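Long-range contact in bitiscetin (PDB 1JWI), which binds von Willebrand factor and induces its interaction, through the A1 domain, with platelet GPIbalpha, so that platelets aggregate: residues K12-Y16 and F123-S127. Sequence-based numbering, arbitrary orientation.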
# COMPACT_ATOMS: atom_id res chain seq x y z
N LYS A 12 -26.12 -0.76 18.94
CA LYS A 12 -25.63 -1.91 19.70
C LYS A 12 -24.65 -1.60 20.83
O LYS A 12 -23.57 -2.18 20.90
CB LYS A 12 -24.99 -2.93 18.75
CG LYS A 12 -25.98 -3.89 18.09
CD LYS A 12 -25.35 -4.62 16.91
CE LYS A 12 -24.04 -5.30 17.27
NZ LYS A 12 -23.32 -5.79 16.05
N GLY A 13 -25.02 -0.67 21.70
CA GLY A 13 -24.16 -0.35 22.83
C GLY A 13 -23.10 0.71 22.61
O GLY A 13 -22.32 0.99 23.52
N HIS A 14 -23.04 1.29 21.42
CA HIS A 14 -22.06 2.33 21.13
C HIS A 14 -22.71 3.58 20.54
O HIS A 14 -23.84 3.52 20.04
CB HIS A 14 -20.99 1.82 20.15
CG HIS A 14 -20.03 0.84 20.74
ND1 HIS A 14 -20.21 -0.53 20.66
CD2 HIS A 14 -18.88 1.02 21.44
CE1 HIS A 14 -19.21 -1.14 21.27
NE2 HIS A 14 -18.39 -0.22 21.76
N CYS A 15 -22.00 4.69 20.61
CA CYS A 15 -22.46 5.97 20.07
C CYS A 15 -21.53 6.35 18.91
O CYS A 15 -20.31 6.31 19.05
CB CYS A 15 -22.42 7.05 21.15
SG CYS A 15 -23.52 6.70 22.57
N TYR A 16 -22.12 6.73 17.78
CA TYR A 16 -21.35 7.11 16.59
C TYR A 16 -21.67 8.50 16.07
O TYR A 16 -22.80 8.98 16.19
CB TYR A 16 -21.59 6.13 15.44
CG TYR A 16 -21.37 4.68 15.76
CD1 TYR A 16 -22.23 4.00 16.63
CD2 TYR A 16 -20.33 3.97 15.17
CE1 TYR A 16 -22.07 2.65 16.88
CE2 TYR A 16 -20.16 2.61 15.42
CZ TYR A 16 -21.03 1.95 16.27
OH TYR A 16 -20.90 0.60 16.49
N PHE A 123 -14.20 12.28 9.25
CA PHE A 123 -13.96 11.04 9.98
C PHE A 123 -15.12 10.62 10.85
O PHE A 123 -16.09 11.37 11.04
CB PHE A 123 -12.70 11.17 10.83
CG PHE A 123 -12.70 12.35 11.75
CD1 PHE A 123 -12.41 13.62 11.28
CD2 PHE A 123 -13.00 12.18 13.10
CE1 PHE A 123 -12.42 14.72 12.14
CE2 PHE A 123 -13.01 13.27 13.97
CZ PHE A 123 -12.72 14.55 13.48
N ILE A 124 -15.02 9.41 11.39
CA ILE A 124 -16.07 8.86 12.21
C ILE A 124 -15.56 8.36 13.55
O ILE A 124 -14.66 7.52 13.61
CB ILE A 124 -16.77 7.70 11.48
CG1 ILE A 124 -17.77 7.02 12.41
CG2 ILE A 124 -15.72 6.69 11.00
CD1 ILE A 124 -18.38 5.77 11.84
N CYS A 125 -16.15 8.89 14.62
CA CYS A 125 -15.80 8.50 15.98
C CYS A 125 -16.79 7.48 16.53
O CYS A 125 -17.94 7.40 16.09
CB CYS A 125 -15.79 9.73 16.89
SG CYS A 125 -14.56 11.00 16.47
N LYS A 126 -16.31 6.69 17.48
CA LYS A 126 -17.11 5.66 18.12
C LYS A 126 -16.72 5.64 19.60
O LYS A 126 -15.53 5.63 19.94
CB LYS A 126 -16.83 4.31 17.47
CG LYS A 126 -17.41 3.11 18.19
CD LYS A 126 -17.02 1.84 17.45
CE LYS A 126 -17.43 0.59 18.20
NZ LYS A 126 -16.94 -0.64 17.51
N SER A 127 -17.72 5.65 20.48
CA SER A 127 -17.45 5.61 21.92
C SER A 127 -18.53 4.79 22.62
O SER A 127 -19.62 4.62 22.02
CB SER A 127 -17.41 7.03 22.49
OG SER A 127 -18.67 7.66 22.42
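Tyr16 and Lys126 face each other as a non-hydrogen-bonded pair where strand 14-20 and the C-terminal strand 121-126 of the C-type lectin fold run antiparallel, an example of a fold whose two chain ends are joined in one sheet. Their side chains lie side by side and point the same way. Lys126 has CG anti to its own N (chi1 170°) and stays extended beyond it, which carries the methylene chain along one face of the Tyr16 ring, Lys126 CD 3.8 Å from Tyr16 CE2. On the buried side, Ile124 CD1 reaches the edge of the same ring, 4.3 Å from Tyr16 CD2, and helix 45-58 closes over both residues. There Glu47 OE1 is hydrogen-bonded to Tyr16 OH and forms a salt bridge with Lys126 NZ, giving both polar ends a shared partner.

Toward the chain end the contact opens to solvent, and His14, Cys15 and Ser127 are all partly exposed. Backbone bonds join the strands here: Cys15 N gives an almost straight bond to Ser127 O (2.8 Å), and Ser127 N returns one to Cys15 O (3.0 Å). Cys15 is also tied to Cys4 by a disulfide, and Cys125 to Cys32, so both strands are covalently linked to other parts of the chain. His14 lies across the lysine chain in a CH-pi contact, with Lys126 CE 3.6 Å from the imidazole centroid and only 10° off the ring normal.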